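Ubiquitin-conjugating enzyme E2-21 kDa (Pichia angusta, PDB 5NL8) catalyses the covalent attachment of ubiquitin to other proteins as an E2 conjugating enzyme and is probably required for peroxisome biogenesis. Local coordinates at residues H110-F115 with N148-S153. Sequence-based numbering, arbitrary orientation.
Sequences HPNVNF and NPEPLS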
ATOM      1  N   HIS A 110       3.740  -7.898  -7.423  1.00 30.06           N
ATOM      2  CA  HIS A 110       2.414  -7.592  -7.931  1.00 30.88           C
ATOM      3  C   HIS A 110       2.528  -7.078  -9.358  1.00 33.04           C
ATOM      4  O   HIS A 110       3.454  -6.333  -9.675  1.00 32.08           O
ATOM      5  CB  HIS A 110       1.725  -6.557  -7.031  1.00 23.97           C
ATOM      6  CG  HIS A 110       0.297  -6.290  -7.388  1.00 32.69           C
ATOM      7  ND1 HIS A 110      -0.069  -5.495  -8.456  1.00 31.11           N
ATOM      8  CD2 HIS A 110      -0.860  -6.697  -6.812  1.00 27.30           C
ATOM      9  CE1 HIS A 110      -1.387  -5.433  -8.523  1.00 34.47           C
ATOM     10  NE2 HIS A 110      -1.890  -6.151  -7.537  1.00 30.73           N
ATOM     11  N   PRO A 111       1.598  -7.495 -10.227  1.00 28.42           N
ATOM     12  CA  PRO A 111       1.570  -7.096 -11.637  1.00 34.52           C
ATOM     13  C   PRO A 111       1.692  -5.587 -11.877  1.00 34.00           C
ATOM     14  O   PRO A 111       2.302  -5.193 -12.873  1.00 32.77           O
ATOM     15  CB  PRO A 111       0.209  -7.608 -12.105  1.00 31.88           C
ATOM     16  CG  PRO A 111      -0.004  -8.839 -11.286  1.00 28.72           C
ATOM     17  CD  PRO A 111       0.586  -8.526  -9.930  1.00 36.82           C
ATOM     18  N   ASN A 112       1.147  -4.763 -10.986  1.00 25.60           N
ATOM     19  CA  ASN A 112       1.148  -3.315 -11.194  1.00 34.14           C
ATOM     20  C   ASN A 112       2.141  -2.561 -10.303  1.00 36.48           C
ATOM     21  O   ASN A 112       1.989  -1.361 -10.069  1.00 34.15           O
ATOM     22  CB  ASN A 112      -0.260  -2.752 -10.971  1.00 33.41           C
ATOM     23  CG  ASN A 112      -1.306  -3.420 -11.848  1.00 38.73           C
ATOM     24  OD1 ASN A 112      -2.145  -4.179 -11.362  1.00 39.29           O
ATOM     25  ND2 ASN A 112      -1.269  -3.128 -13.141  1.00 39.50           N
ATOM     26  N   VAL A 113       3.155  -3.264  -9.808  1.00 33.51           N
ATOM     27  CA  VAL A 113       4.150  -2.660  -8.925  1.00 31.85           C
ATOM     28  C   VAL A 113       5.583  -2.953  -9.377  1.00 38.10           C
ATOM     29  O   VAL A 113       5.927  -4.099  -9.668  1.00 43.23           O
ATOM     30  CB  VAL A 113       3.977  -3.153  -7.463  1.00 42.84           C
ATOM     31  CG1 VAL A 113       5.095  -2.626  -6.572  1.00 30.77           C
ATOM     32  CG2 VAL A 113       2.619  -2.743  -6.912  1.00 31.58           C
ATOM     33  N   ASN A 114       6.407  -1.910  -9.438  1.00 32.99           N
ATOM     34  CA  ASN A 114       7.839  -2.056  -9.690  1.00 38.29           C
ATOM     35  C   ASN A 114       8.512  -2.770  -8.521  1.00 35.05           C
ATOM     36  O   ASN A 114       8.572  -2.237  -7.414  1.00 28.64           O
ATOM     37  CB  ASN A 114       8.479  -0.681  -9.927  1.00 33.13           C
ATOM     38  CG  ASN A 114       9.928  -0.767 -10.399  1.00 42.40           C
ATOM     39  OD1 ASN A 114      10.752  -1.464  -9.809  1.00 38.96           O
ATOM     40  ND2 ASN A 114      10.240  -0.047 -11.469  1.00 41.60           N
ATOM     41  N   PHE A 115       9.021  -3.973  -8.772  1.00 30.83           N
ATOM     42  CA  PHE A 115       9.550  -4.812  -7.698  1.00 29.58           C
ATOM     43  C   PHE A 115      10.760  -4.192  -6.997  1.00 37.38           C
ATOM     44  O   PHE A 115      11.005  -4.461  -5.822  1.00 31.07           O
ATOM     45  CB  PHE A 115       9.917  -6.198  -8.237  1.00 34.91           C
ATOM     46  CG  PHE A 115      10.338  -7.173  -7.171  1.00 37.76           C
ATOM     47  CD1 PHE A 115       9.394  -7.920  -6.482  1.00 38.28           C
ATOM     48  CD2 PHE A 115      11.675  -7.338  -6.856  1.00 27.30           C
ATOM     49  CE1 PHE A 115       9.780  -8.818  -5.499  1.00 38.58           C
ATOM     50  CE2 PHE A 115      12.068  -8.232  -5.876  1.00 34.85           C
ATOM     51  CZ  PHE A 115      11.120  -8.975  -5.198  1.00 40.69           C
ATOM     52  N   ASN A 148      -7.502  -6.982  -7.119  1.00 43.04           N
ATOM     53  CA  ASN A 148      -7.894  -6.899  -8.525  1.00 40.22           C
ATOM     54  C   ASN A 148      -6.835  -6.252  -9.407  1.00 38.42           C
ATOM     55  O   ASN A 148      -6.965  -5.088  -9.777  1.00 41.07           O
ATOM     56  CB  ASN A 148      -9.202  -6.122  -8.670  1.00 54.43           C
ATOM     57  CG  ASN A 148     -10.323  -6.718  -7.855  1.00 59.37           C
ATOM     58  OD1 ASN A 148     -10.585  -6.285  -6.733  1.00 60.19           O
ATOM     59  ND2 ASN A 148     -10.995  -7.719  -8.412  1.00 48.96           N
ATOM     60  N   PRO A 149      -5.787  -7.008  -9.754  1.00 38.97           N
ATOM     61  CA  PRO A 149      -4.748  -6.479 -10.643  1.00 48.83           C
ATOM     62  C   PRO A 149      -5.272  -6.274 -12.059  1.00 53.82           C
ATOM     63  O   PRO A 149      -6.205  -6.964 -12.468  1.00 59.13           O
ATOM     64  CB  PRO A 149      -3.666  -7.567 -10.617  1.00 41.33           C
ATOM     65  CG  PRO A 149      -4.001  -8.438  -9.438  1.00 51.47           C
ATOM     66  CD  PRO A 149      -5.483  -8.375  -9.305  1.00 44.81           C
ATOM     67  N   GLU A 150      -4.688  -5.331 -12.788  1.00 53.61           N
ATOM     68  CA  GLU A 150      -5.001  -5.175 -14.202  1.00 71.70           C
ATOM     69  C   GLU A 150      -3.764  -5.435 -15.055  1.00 73.17           C
ATOM     70  O   GLU A 150      -2.835  -4.625 -15.080  1.00 54.89           O
ATOM     71  CB  GLU A 150      -5.569  -3.783 -14.494  1.00 67.51           C
ATOM     72  CG  GLU A 150      -4.877  -2.643 -13.772  1.00 67.77           C
ATOM     73  CD  GLU A 150      -5.767  -2.001 -12.730  1.00 83.81           C
ATOM     74  OE1 GLU A 150      -5.932  -0.762 -12.763  1.00 78.46           O
ATOM     75  OE2 GLU A 150      -6.304  -2.737 -11.876  1.00 99.63           O
ATOM     76  N   PRO A 151      -3.751  -6.575 -15.762  1.00 80.60           N
ATOM     77  CA  PRO A 151      -2.633  -6.957 -16.634  1.00 79.66           C
ATOM     78  C   PRO A 151      -2.470  -6.029 -17.840  1.00 67.28           C
ATOM     79  O   PRO A 151      -1.585  -6.255 -18.662  1.00 74.84           O
ATOM     80  CB  PRO A 151      -3.005  -8.376 -17.082  1.00 85.70           C
ATOM     81  CG  PRO A 151      -4.487  -8.451 -16.921  1.00 83.34           C
ATOM     82  CD  PRO A 151      -4.801  -7.607 -15.725  1.00 78.53           C
ATOM     83  N   LEU A 152      -3.310  -5.003 -17.937  1.00 70.44           N
ATOM     84  CA  LEU A 152      -3.193  -4.007 -18.995  1.00 81.36           C
ATOM     85  C   LEU A 152      -1.967  -3.114 -18.804  1.00 77.07           C
ATOM     86  O   LEU A 152      -1.285  -2.774 -19.770  1.00 86.25           O
ATOM     87  CB  LEU A 152      -4.457  -3.144 -19.062  1.00 88.48           C
ATOM     88  CG  LEU A 152      -5.688  -3.735 -19.758  1.00 91.04           C
ATOM     89  CD1 LEU A 152      -6.635  -2.631 -20.209  1.00 89.41           C
ATOM     90  CD2 LEU A 152      -5.283  -4.610 -20.936  1.00 83.42           C
ATOM     91  N   SER A 153      -1.689  -2.737 -17.558  1.00 60.33           N
ATOM     92  CA  SER A 153      -0.577  -1.833 -17.262  1.00 60.88           C
ATOM     93  C   SER A 153       0.428  -2.430 -16.271  1.00 48.79           C
ATOM     94  O   SER A 153       0.468  -2.033 -15.106  1.00 40.75           O
ATOM     95  CB  SER A 153      -1.115  -0.505 -16.725  1.00 64.30           C
ATOM     96  OG  SER A 153      -2.230  -0.712 -15.874  1.00 67.39           O
TER
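The His-Pro-Asn motif of the ubiquitin-conjugating fold, His110-Pro111-Asn112, meets the loop 148-153 mainly through the Asn112 amide. Three hydrogen bonds fix that amide's rotation. Glu150 N donates to Asn112 OD1 at 3.1 Å, in the carbonyl plane and on a lone pair. Asn112 ND2 gives one proton to Glu150 O at 2.9 Å, nearly straight at 164°. The other goes from Asn112 ND2 to Ser153 O at 2.8 Å, more bent at 143°. Both acceptors lie close to the amide plane, although ND2 stands above the Ser153 carbonyl plane. An alanine in place of Asn112 would probably leave Glu150 N and both carbonyl oxygens without these partners and the loop freer to shift. Within the type I turn His110-Val113, closed by Val113 N to His110 O, Asn112 N also donates to His110 ND1 at 2.9 Å. With CG anti to its backbone N (chi1 -174°), the His110 ring reaches Pro149, His110 NE2 lying 3.6 Å from Pro149 CG; NE2 also bonds to Leu145 O. Pro111 CG packs obliquely on Pro149 CB at 3.9 Å. Ser153 touches Cys121, the predicted thioester cysteine, and Asn112 shares a backbone hydrogen bond with Cys121, placing this junction beside that cysteine, as is characteristic of the E2 HPN motif.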